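Local coordinates for protein integral membrane indolylacetylinositol arabinosyltransferase EmbB (Mycolicibacterium smegmatis MC2 155, PDB 7BVC) that probably transfers arabinose to build the arabinan of cell-wall arabinogalactan, acting as a membrane-embedded glycosyltransferase, and binds the drug ethambutol, at residues P390-I394 and T427-T433; T423-T427 and V474-V478; D736-P741 and M1033-S1038; I868-S872 and T903-V907. All coordinates share one frame; numbering follows the deposited sequence.

Contact 1 (P390-I394 and T427-T433); sequences PEGQI and TLGIQPT
Ile394 pushes its terminal methyl between two side chains of 427-433: CD1 lies 3.7 Å from Thr433 CG2 and 4.0 Å from Gln431 CB. With CG1 anti to the carbonyl carbon (chi1 -63°) and an extended second torsion, the branch leaves the first turn of helix 391-411 and reaches across to 427-433. Its arm meets Gln431 at about a right angle. The backbone of Ile394 is met by Thr427, whose OG1 stands 3.6 Å from Ile394 CA. Pro390 makes the second group of contacts. Its ring sets CB 3.9 Å from Ile430 CG2 and CG 3.6 Å from Gln431 CG, the glutamine side chain meeting the proline at about a right angle, CG against CG. Ile430 CG2 also faces Ile394 CG1 more loosely, at 4.3 Å.

Further out, Tyr320, one of the residues lining the ethambutol pocket, touches both Pro390 and Gln431. Trp318 lies against Ile430, and Leu584 backs Glu391 and Thr433. The Gln431 side chain comes within about 4 Å of the bound ethambutol and about 3 Å of a phosphate ion, which puts this edge of the contact next to the drug pocket. Glu391 has a long, weak ion pair with Arg389, another pocket residue.

The two segments share no hydrogen bonds. What joins the start of helix 391-411 to the chain leaving helix 415-428 is methyl, methylene and ring carbon packing, largely buried, with Gln431 bringing a polar amide to the ligand side of that apolar surface.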
loop_
_atom_site.group_PDB
_atom_site.type_symbol
_atom_site.label_atom_id
_atom_site.label_comp_id
_atom_site.label_asym_id
_atom_site.label_seq_id
_atom_site.Cartn_x
_atom_site.Cartn_y
_atom_site.Cartn_z
ATOM N N PRO B 390 -3.066 -9.198 23.534
ATOM C CA PRO B 390 -3.320 -10.563 24.004
ATOM C C PRO B 390 -2.996 -11.637 22.968
ATOM O O PRO B 390 -3.842 -12.460 22.611
ATOM C CB PRO B 390 -4.814 -10.530 24.331
ATOM C CG PRO B 390 -5.370 -9.581 23.325
ATOM C CD PRO B 390 -4.293 -8.557 23.033
ATOM N N GLU B 391 -1.758 -11.638 22.475
ATOM C CA GLU B 391 -1.317 -12.680 21.559
ATOM C C GLU B 391 -0.648 -13.841 22.278
ATOM O O GLU B 391 -0.840 -15.000 21.889
ATOM C CB GLU B 391 -0.353 -12.101 20.521
ATOM C CG GLU B 391 -0.867 -10.858 19.818
ATOM C CD GLU B 391 -2.060 -11.138 18.929
ATOM O OE1 GLU B 391 -2.188 -12.282 18.447
ATOM O OE2 GLU B 391 -2.873 -10.215 18.710
ATOM N N GLY B 392 0.127 -13.556 23.326
ATOM C CA GLY B 392 0.731 -14.629 24.096
ATOM C C GLY B 392 -0.303 -15.484 24.802
ATOM O O GLY B 392 -0.147 -16.701 24.909
ATOM N N GLN B 393 -1.383 -14.860 25.279
ATOM C CA GLN B 393 -2.447 -15.619 25.924
ATOM C C GLN B 393 -3.129 -16.557 24.937
ATOM O O GLN B 393 -3.427 -17.711 25.273
ATOM C CB GLN B 393 -3.464 -14.667 26.549
ATOM C CG GLN B 393 -3.015 -14.045 27.859
ATOM C CD GLN B 393 -2.006 -12.932 27.660
ATOM O OE1 GLN B 393 -0.854 -13.043 28.070
ATOM N NE2 GLN B 393 -2.438 -11.850 27.026
ATOM N N ILE B 394 -3.374 -16.090 23.714
ATOM C CA ILE B 394 -4.013 -16.941 22.715
ATOM C C ILE B 394 -3.076 -18.062 22.288
ATOM O O ILE B 394 -3.509 -19.203 22.078
ATOM C CB ILE B 394 -4.485 -16.099 21.516
ATOM C CG1 ILE B 394 -5.548 -15.096 21.962
ATOM C CG2 ILE B 394 -5.046 -16.993 20.428
ATOM C CD1 ILE B 394 -5.961 -14.131 20.884
ATOM N N THR B 427 -10.379 -19.265 24.962
ATOM C CA THR B 427 -9.349 -18.536 24.236
ATOM C C THR B 427 -9.858 -17.943 22.930
ATOM O O THR B 427 -9.198 -17.061 22.372
ATOM C CB THR B 427 -8.144 -19.433 23.960
ATOM O OG1 THR B 427 -7.085 -18.650 23.400
ATOM C CG2 THR B 427 -8.511 -20.510 22.990
ATOM N N LEU B 428 -11.006 -18.401 22.429
ATOM C CA LEU B 428 -11.662 -17.703 21.331
ATOM C C LEU B 428 -12.412 -16.474 21.823
ATOM O O LEU B 428 -12.548 -15.495 21.082
ATOM C CB LEU B 428 -12.619 -18.651 20.603
ATOM C CG LEU B 428 -13.362 -18.132 19.372
ATOM C CD1 LEU B 428 -13.393 -19.197 18.295
ATOM C CD2 LEU B 428 -14.777 -17.712 19.734
ATOM N N GLY B 429 -12.898 -16.509 23.061
ATOM C CA GLY B 429 -13.615 -15.381 23.621
ATOM C C GLY B 429 -12.737 -14.207 24.014
ATOM O O GLY B 429 -13.230 -13.226 24.576
ATOM N N ILE B 430 -11.444 -14.286 23.716
ATOM C CA ILE B 430 -10.520 -13.197 24.023
ATOM C C ILE B 430 -10.481 -12.173 22.898
ATOM O O ILE B 430 -10.667 -10.975 23.122
ATOM C CB ILE B 430 -9.110 -13.755 24.311
ATOM C CG1 ILE B 430 -9.101 -14.580 25.597
ATOM C CG2 ILE B 430 -8.102 -12.627 24.406
ATOM C CD1 ILE B 430 -7.738 -15.121 25.959
ATOM N N GLN B 431 -10.232 -12.630 21.676
ATOM C CA GLN B 431 -10.144 -11.765 20.510
ATOM C C GLN B 431 -10.684 -12.529 19.314
ATOM O O GLN B 431 -10.694 -13.766 19.318
ATOM C CB GLN B 431 -8.700 -11.320 20.254
ATOM C CG GLN B 431 -8.230 -10.188 21.145
ATOM C CD GLN B 431 -8.566 -8.828 20.576
ATOM O OE1 GLN B 431 -7.788 -8.252 19.817
ATOM N NE2 GLN B 431 -9.729 -8.305 20.942
ATOM N N PRO B 432 -11.143 -11.827 18.274
ATOM C CA PRO B 432 -11.599 -12.537 17.068
ATOM C C PRO B 432 -10.508 -13.349 16.403
ATOM O O PRO B 432 -10.821 -14.271 15.641
ATOM C CB PRO B 432 -12.090 -11.404 16.156
ATOM C CG PRO B 432 -11.418 -10.179 16.663
ATOM C CD PRO B 432 -11.287 -10.369 18.141
ATOM N N THR B 433 -9.241 -13.044 16.668
ATOM C CA THR B 433 -8.126 -13.818 16.144
ATOM C C THR B 433 -7.874 -15.097 16.932
ATOM O O THR B 433 -6.886 -15.788 16.665
ATOM C CB THR B 433 -6.855 -12.965 16.121
ATOM O OG1 THR B 433 -5.818 -13.671 15.432
ATOM C CG2 THR B 433 -6.393 -12.657 17.533
#

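Contact 2 (T423-T427 and V474-V478)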
loop_
_atom_site.group_PDB
_atom_site.type_symbol
_atom_site.label_atom_id
_atom_site.label_comp_id
_atom_site.label_asym_id
_atom_site.label_seq_id
_atom_site.Cartn_x
_atom_site.Cartn_y
_atom_site.Cartn_z
ATOM N N THR B 423 -11.367 -24.885 26.912
ATOM C CA THR B 423 -10.176 -24.066 26.713
ATOM C C THR B 423 -10.228 -23.337 25.375
ATOM O O THR B 423 -9.919 -22.141 25.299
ATOM C CB THR B 423 -8.920 -24.932 26.804
ATOM O OG1 THR B 423 -8.850 -25.540 28.098
ATOM C CG2 THR B 423 -7.678 -24.090 26.583
ATOM N N ALA B 424 -10.626 -24.040 24.313
ATOM C CA ALA B 424 -10.720 -23.413 22.998
ATOM C C ALA B 424 -11.784 -22.326 22.977
ATOM O O ALA B 424 -11.573 -21.255 22.398
ATOM C CB ALA B 424 -11.008 -24.469 21.933
ATOM N N ALA B 425 -12.930 -22.576 23.613
ATOM C CA ALA B 425 -13.968 -21.552 23.685
ATOM C C ALA B 425 -13.474 -20.316 24.429
ATOM O O ALA B 425 -13.672 -19.185 23.970
ATOM C CB ALA B 425 -15.217 -22.118 24.357
ATOM N N PHE B 426 -12.810 -20.513 25.570
ATOM C CA PHE B 426 -12.374 -19.378 26.374
ATOM C C PHE B 426 -11.273 -18.587 25.678
ATOM O O PHE B 426 -11.226 -17.359 25.788
ATOM C CB PHE B 426 -11.910 -19.851 27.748
ATOM C CG PHE B 426 -12.986 -19.817 28.789
ATOM C CD1 PHE B 426 -13.794 -20.919 29.004
ATOM C CD2 PHE B 426 -13.199 -18.679 29.542
ATOM C CE1 PHE B 426 -14.789 -20.886 29.958
ATOM C CE2 PHE B 426 -14.192 -18.641 30.497
ATOM C CZ PHE B 426 -14.989 -19.746 30.705
ATOM N N THR B 427 -10.379 -19.265 24.962
ATOM C CA THR B 427 -9.349 -18.536 24.236
ATOM C C THR B 427 -9.858 -17.943 22.930
ATOM O O THR B 427 -9.198 -17.061 22.372
ATOM C CB THR B 427 -8.144 -19.433 23.960
ATOM O OG1 THR B 427 -7.085 -18.650 23.400
ATOM C CG2 THR B 427 -8.511 -20.510 22.990
ATOM N N VAL B 474 -20.614 -22.859 27.436
ATOM C CA VAL B 474 -20.531 -22.287 28.778
ATOM C C VAL B 474 -19.913 -20.901 28.790
ATOM O O VAL B 474 -20.076 -20.161 29.778
ATOM C CB VAL B 474 -19.751 -23.231 29.720
ATOM C CG1 VAL B 474 -18.278 -23.260 29.350
ATOM C CG2 VAL B 474 -19.950 -22.847 31.183
ATOM N N ILE B 475 -19.220 -20.478 27.730
ATOM C CA ILE B 475 -18.642 -19.140 27.694
ATOM C C ILE B 475 -19.686 -18.063 27.460
ATOM O O ILE B 475 -19.377 -16.875 27.597
ATOM C CB ILE B 475 -17.544 -19.048 26.615
ATOM C CG1 ILE B 475 -16.646 -17.834 26.872
ATOM C CG2 ILE B 475 -18.162 -18.983 25.230
ATOM C CD1 ILE B 475 -15.580 -17.631 25.845
ATOM N N LEU B 476 -20.915 -18.435 27.097
ATOM C CA LEU B 476 -21.962 -17.434 26.946
ATOM C C LEU B 476 -22.301 -16.760 28.267
ATOM O O LEU B 476 -22.592 -15.560 28.281
ATOM C CB LEU B 476 -23.215 -18.066 26.340
ATOM C CG LEU B 476 -23.059 -18.613 24.919
ATOM C CD1 LEU B 476 -24.403 -19.011 24.339
ATOM C CD2 LEU B 476 -22.370 -17.596 24.027
ATOM N N ALA B 477 -22.239 -17.499 29.377
ATOM C CA ALA B 477 -22.500 -16.940 30.695
ATOM C C ALA B 477 -21.425 -15.967 31.152
ATOM O O ALA B 477 -21.666 -15.202 32.091
ATOM C CB ALA B 477 -22.641 -18.064 31.723
ATOM N N VAL B 478 -20.255 -15.978 30.522
ATOM C CA VAL B 478 -19.191 -15.035 30.831
ATOM C C VAL B 478 -19.165 -13.884 29.834
ATOM O O VAL B 478 -18.881 -12.744 30.201
ATOM C CB VAL B 478 -17.834 -15.769 30.873
ATOM C CG1 VAL B 478 -16.697 -14.796 31.135
ATOM C CG2 VAL B 478 -17.859 -16.863 31.926
#
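Phe426 and Ile475 are where the backbones come nearest, their CA atoms 6.4 Å apart, as the last turns of helix 415-428 pass the chain that leads into helix 476-479. Ile475 is the centre of the contact. Its CG1 is anti to the backbone N (chi1 -162°) and CD1 continues the chain fully extended, so the side chain reaches straight to the helix backbone, where CD1 sits 3.7 Å from Phe426 CA. The other branch, CG2, meets the Ala425 methyl CB at 4.4 Å.

The phenyl ring of Phe426 lies over this isoleucine. Ile475 CG1 is under one face, with Phe426 CD2 4.4 Å away. The far part of the ring reaches two valines, each approaching obliquely: Val474 CG1 is 4.3 Å from Phe426 CE1, and Val478 CG2 is 4.2 Å from Phe426 CZ. The ring thus reaches from Val474 to Val478, a stretch that also holds the backbone hydrogen bond from Val478 N to Ile475 O.

Trp318 ties the two sides together from outside. Its NE1 donates a hydrogen bond to the Phe426 carbonyl, and its side chain also touches Val478.

Between the two segments the side chains that meet are all apolar. Loose contacts between partly exposed alanine, valine, isoleucine and phenylalanine side chains fit two regions predicted to be transmembrane: the association probably rests on shape and dispersion, with no polar pair between the two segments.

Contact 3 (D736-P741 and M1033-S1038); sequences DVLVEP and MSTYLS
Glu740 and Tyr1036 reach each other because both side chains start anti to their carbonyl carbons (chi1 -64° and -42°) and the glutamate then runs extended. Tyr1036 OH donates to Glu740 OE2 at 2.6 Å. The carboxylate oxygen lies at the edge of the ring and in its plane, whereas the hydroxyl comes from above the carboxylate plane, the two planes being 57° apart. Asn915 and Arg917 also touch the tyrosine.

Underneath, the backbones zip together. Leu738 and Tyr1036 form the hydrogen-bonded pair, with Leu738 N to Tyr1036 O and Tyr1036 N to Leu738 O both 2.9 Å. Ser1038 N to Asp736 O extends the pairing at one end and Glu740 N to Ser1034 O at the other. Val737, Val739, Thr1035 and Leu1037 share the opposite face of the sheet, where Val739 CG2 meets Thr1035 CG2 and Met1033 CE, each at 3.7 Å. Leu1048 and Tyr961 cover that apolar patch, while Asp736 forms a salt bridge with Arg725.

This is a regular antiparallel pairing inside a mixed β-sheet of the C-terminal domain, strand 737-739 lying between 1028-1037 and 956-957.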
loop_
_atom_site.group_PDB
_atom_site.type_symbol
_atom_site.label_atom_id
_atom_site.label_comp_id
_atom_site.label_asym_id
_atom_site.label_seq_id
_atom_site.Cartn_x
_atom_site.Cartn_y
_atom_site.Cartn_z
ATOM N N ASP B 736 11.486 13.081 32.529
ATOM C CA ASP B 736 12.594 13.456 31.664
ATOM C C ASP B 736 12.196 14.445 30.577
ATOM O O ASP B 736 12.998 14.717 29.679
ATOM C CB ASP B 736 13.211 12.208 31.030
ATOM C CG ASP B 736 13.849 11.294 32.054
ATOM O OD1 ASP B 736 14.881 11.683 32.641
ATOM O OD2 ASP B 736 13.320 10.183 32.271
ATOM N N VAL B 737 10.981 14.985 30.628
ATOM C CA VAL B 737 10.509 15.971 29.662
ATOM C C VAL B 737 10.357 17.302 30.378
ATOM O O VAL B 737 9.767 17.364 31.464
ATOM C CB VAL B 737 9.184 15.536 29.013
ATOM C CG1 VAL B 737 8.667 16.622 28.092
ATOM C CG2 VAL B 737 9.374 14.247 28.246
ATOM N N LEU B 738 10.885 18.366 29.777
ATOM C CA LEU B 738 10.843 19.702 30.351
ATOM C C LEU B 738 9.952 20.584 29.491
ATOM O O LEU B 738 10.077 20.588 28.262
ATOM C CB LEU B 738 12.249 20.297 30.454
ATOM C CG LEU B 738 13.281 19.436 31.183
ATOM C CD1 LEU B 738 14.685 19.911 30.868
ATOM C CD2 LEU B 738 13.033 19.452 32.680
ATOM N N VAL B 739 9.061 21.332 30.136
ATOM C CA VAL B 739 8.064 22.149 29.454
ATOM C C VAL B 739 8.270 23.607 29.843
ATOM O O VAL B 739 8.628 23.909 30.986
ATOM C CB VAL B 739 6.631 21.678 29.790
ATOM C CG1 VAL B 739 6.351 21.817 31.276
ATOM C CG2 VAL B 739 5.607 22.448 28.977
ATOM N N GLU B 740 8.070 24.507 28.877
ATOM C CA GLU B 740 8.147 25.939 29.135
ATOM C C GLU B 740 6.765 26.442 29.525
ATOM O O GLU B 740 5.880 26.516 28.658
ATOM C CB GLU B 740 8.644 26.685 27.905
ATOM C CG GLU B 740 10.058 26.352 27.475
ATOM C CD GLU B 740 10.485 27.144 26.253
ATOM O OE1 GLU B 740 9.662 27.919 25.728
ATOM O OE2 GLU B 740 11.635 26.974 25.800
ATOM N N PRO B 741 6.523 26.785 30.792
ATOM C CA PRO B 741 5.211 27.331 31.170
ATOM C C PRO B 741 4.868 28.592 30.392
ATOM O O PRO B 741 3.828 28.661 29.732
ATOM C CB PRO B 741 5.369 27.616 32.667
ATOM C CG PRO B 741 6.464 26.707 33.107
ATOM C CD PRO B 741 7.415 26.653 31.954
ATOM N N MET B 1033 2.717 23.885 23.188
ATOM C CA MET B 1033 3.695 24.383 24.143
ATOM C C MET B 1033 5.086 23.902 23.750
ATOM O O MET B 1033 5.244 22.954 22.977
ATOM C CB MET B 1033 3.373 23.933 25.574
ATOM C CG MET B 1033 1.976 24.280 26.047
ATOM S SD MET B 1033 1.706 23.770 27.750
ATOM C CE MET B 1033 2.804 24.889 28.610
ATOM N N SER B 1034 6.101 24.572 24.289
ATOM C CA SER B 1034 7.490 24.256 23.983
ATOM C C SER B 1034 8.012 23.226 24.979
ATOM O O SER B 1034 8.067 23.490 26.184
ATOM C CB SER B 1034 8.352 25.514 24.008
ATOM O OG SER B 1034 7.983 26.410 22.973
ATOM N N THR B 1035 8.405 22.060 24.469
ATOM C CA THR B 1035 8.855 20.944 25.287
ATOM C C THR B 1035 10.147 20.377 24.719
ATOM O O THR B 1035 10.338 20.349 23.499
ATOM C CB THR B 1035 7.794 19.840 25.354
ATOM O OG1 THR B 1035 7.301 19.575 24.036
ATOM C CG2 THR B 1035 6.640 20.259 26.244
ATOM N N TYR B 1036 11.027 19.922 25.608
ATOM C CA TYR B 1036 12.303 19.336 25.222
ATOM C C TYR B 1036 12.576 18.096 26.059
ATOM O O TYR B 1036 12.326 18.082 27.268
ATOM C CB TYR B 1036 13.461 20.328 25.392
ATOM C CG TYR B 1036 13.153 21.737 24.945
ATOM C CD1 TYR B 1036 13.195 22.087 23.604
ATOM C CD2 TYR B 1036 12.829 22.719 25.867
ATOM C CE1 TYR B 1036 12.918 23.377 23.196
ATOM C CE2 TYR B 1036 12.550 24.007 25.469
ATOM C CZ TYR B 1036 12.597 24.331 24.135
ATOM O OH TYR B 1036 12.318 25.617 23.743
ATOM N N LEU B 1037 13.102 17.060 25.413
ATOM C CA LEU B 1037 13.513 15.851 26.115
ATOM C C LEU B 1037 14.878 16.087 26.750
ATOM O O LEU B 1037 15.839 16.426 26.054
ATOM C CB LEU B 1037 13.553 14.664 25.158
ATOM C CG LEU B 1037 13.914 13.316 25.781
ATOM C CD1 LEU B 1037 12.924 12.954 26.871
ATOM C CD2 LEU B 1037 13.958 12.237 24.716
ATOM N N SER B 1038 14.957 15.915 28.067
ATOM C CA SER B 1038 16.167 16.260 28.802
ATOM C C SER B 1038 17.357 15.433 28.330
ATOM O O SER B 1038 17.271 14.209 28.212
ATOM C CB SER B 1038 15.946 16.052 30.299
ATOM O OG SER B 1038 17.133 16.308 31.027
#

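Contact 4 (I868-S872 and T903-V907)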
loop_
_atom_site.group_PDB
_atom_site.type_symbol
_atom_site.label_atom_id
_atom_site.label_comp_id
_atom_site.label_asym_id
_atom_site.label_seq_id
_atom_site.Cartn_x
_atom_site.Cartn_y
_atom_site.Cartn_z
ATOM N N ILE B 868 15.924 25.883 7.054
ATOM C CA ILE B 868 17.157 25.837 7.828
ATOM C C ILE B 868 17.852 24.486 7.644
ATOM O O ILE B 868 17.212 23.463 7.371
ATOM C CB ILE B 868 16.846 26.092 9.313
ATOM C CG1 ILE B 868 15.946 27.316 9.465
ATOM C CG2 ILE B 868 18.122 26.312 10.108
ATOM C CD1 ILE B 868 16.548 28.572 8.928
ATOM N N THR B 869 19.175 24.488 7.788
ATOM C CA THR B 869 19.965 23.266 7.852
ATOM C C THR B 869 20.423 23.039 9.285
ATOM O O THR B 869 20.738 23.993 10.006
ATOM C CB THR B 869 21.171 23.323 6.904
ATOM O OG1 THR B 869 21.857 22.065 6.918
ATOM C CG2 THR B 869 22.135 24.430 7.302
ATOM N N GLY B 870 20.434 21.780 9.707
ATOM C CA GLY B 870 20.783 21.485 11.084
ATOM C C GLY B 870 20.868 19.994 11.318
ATOM O O GLY B 870 20.685 19.184 10.405
ATOM N N GLU B 871 21.138 19.643 12.572
ATOM C CA GLU B 871 21.374 18.266 12.981
ATOM C C GLU B 871 20.113 17.678 13.598
ATOM O O GLU B 871 19.554 18.246 14.542
ATOM C CB GLU B 871 22.534 18.196 13.975
ATOM C CG GLU B 871 23.177 16.829 14.100
ATOM C CD GLU B 871 24.256 16.790 15.165
ATOM O OE1 GLU B 871 25.193 15.975 15.042
ATOM O OE2 GLU B 871 24.175 17.586 16.123
ATOM N N SER B 872 19.673 16.542 13.066
ATOM C CA SER B 872 18.522 15.823 13.587
ATOM C C SER B 872 18.915 14.385 13.887
ATOM O O SER B 872 19.979 13.908 13.483
ATOM C CB SER B 872 17.348 15.849 12.601
ATOM O OG SER B 872 16.262 15.083 13.094
ATOM N N THR B 903 26.022 24.924 15.504
ATOM C CA THR B 903 25.010 24.485 14.556
ATOM C C THR B 903 23.772 23.977 15.289
ATOM O O THR B 903 23.879 23.377 16.362
ATOM C CB THR B 903 25.557 23.377 13.654
ATOM O OG1 THR B 903 25.585 22.141 14.378
ATOM C CG2 THR B 903 26.961 23.718 13.180
ATOM N N PRO B 904 22.582 24.189 14.733
ATOM C CA PRO B 904 21.352 23.951 15.491
ATOM C C PRO B 904 20.929 22.488 15.503
ATOM O O PRO B 904 21.473 21.635 14.799
ATOM C CB PRO B 904 20.327 24.806 14.744
ATOM C CG PRO B 904 20.794 24.763 13.341
ATOM C CD PRO B 904 22.301 24.774 13.411
ATOM N N TYR B 905 19.923 22.221 16.329
ATOM C CA TYR B 905 19.285 20.914 16.444
ATOM C C TYR B 905 17.860 21.047 15.916
ATOM O O TYR B 905 16.943 21.397 16.664
ATOM C CB TYR B 905 19.288 20.430 17.892
ATOM C CG TYR B 905 20.522 19.668 18.302
ATOM C CD1 TYR B 905 20.814 18.428 17.753
ATOM C CD2 TYR B 905 21.388 20.179 19.258
ATOM C CE1 TYR B 905 21.938 17.728 18.136
ATOM C CE2 TYR B 905 22.514 19.487 19.646
ATOM C CZ TYR B 905 22.786 18.265 19.083
ATOM O OH TYR B 905 23.910 17.577 19.471
ATOM N N ASP B 906 17.675 20.769 14.629
ATOM C CA ASP B 906 16.351 20.827 14.029
ATOM C C ASP B 906 15.604 19.520 14.256
ATOM O O ASP B 906 16.157 18.433 14.072
ATOM C CB ASP B 906 16.449 21.118 12.531
ATOM C CG ASP B 906 16.895 22.536 12.244
ATOM O OD1 ASP B 906 16.609 23.425 13.067
ATOM O OD2 ASP B 906 17.529 22.767 11.196
ATOM N N VAL B 907 14.345 19.630 14.677
ATOM C CA VAL B 907 13.516 18.451 14.896
ATOM C C VAL B 907 12.178 18.620 14.185
ATOM O O VAL B 907 11.510 17.633 13.850
ATOM C CB VAL B 907 13.324 18.190 16.402
ATOM C CG1 VAL B 907 12.464 19.272 17.030
ATOM C CG2 VAL B 907 12.738 16.811 16.640
#
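Glu871 and Tyr905 face each other where the two loops meet, and the backbone bond there comes first: Glu871 N donates to Pro904 O at 3.0 Å. It is nearly straight at hydrogen, although the donor stands 30° off the carbonyl plane. A CA-H...O contact from Tyr905 CA to Glu871 O, 3.3 Å, follows one residue on.

The two side chains also run alongside each other. Glu871 leaves its backbone with CG opposite the N (chi1 -160°) and stays extended, pointing the same way as Tyr905. Its carboxylate ends obliquely by the ring, Glu871 OE2 3.0 Å from Tyr905 CE1, the two planes only 18° apart.

Apolar and mixed contacts gather at the other end. Pro904 CG lies 3.4 Å from Thr869 O and 4.0 Å from Gly870 CA, and Ile868 CG2 closes on the same ring carbon loosely. Asp906 OD2 lies near the Gly870 backbone, 3.4 Å from Gly870 N but badly angled for a hydrogen bond, and 3.8 Å from Ile868 CG2. The Thr869 hydroxyl is hydrogen-bonded to Thr878 O.

Around this, Leu916 touches Pro904 and Asp906, while Val883 and Arg914 touch Ile868. The loop from 860-866 to 882-889 and the loop from 897-898 to 914-918 each pass between two four-stranded antiparallel sheets, and they meet here. Such a meeting of two sheet-to-sheet connections is consistent with a β-sandwich of the galactose-binding-like kind to which the C-terminal domain family is assigned.

Overall arrangement
From the N terminus, contact 1 comes first, closing the hairpin of helices 391-411 and 415-428 on itself. Before it is complete, contact 2 opens on that second helix and reaches on to 474-478, so the two cross along the chain. They share Thr427, and touch directly where Ile475 packs on Gly429. Both belong to the membrane part. Contact 3 begins far later and spans nearly 300 residues, bringing an early strand of the C-terminal domain against one of its late strands. Contact 4, a short closure, nests inside that span, its centre about 18 Å from that of contact 3. The two pairs occupy opposite sides of the chain's centre.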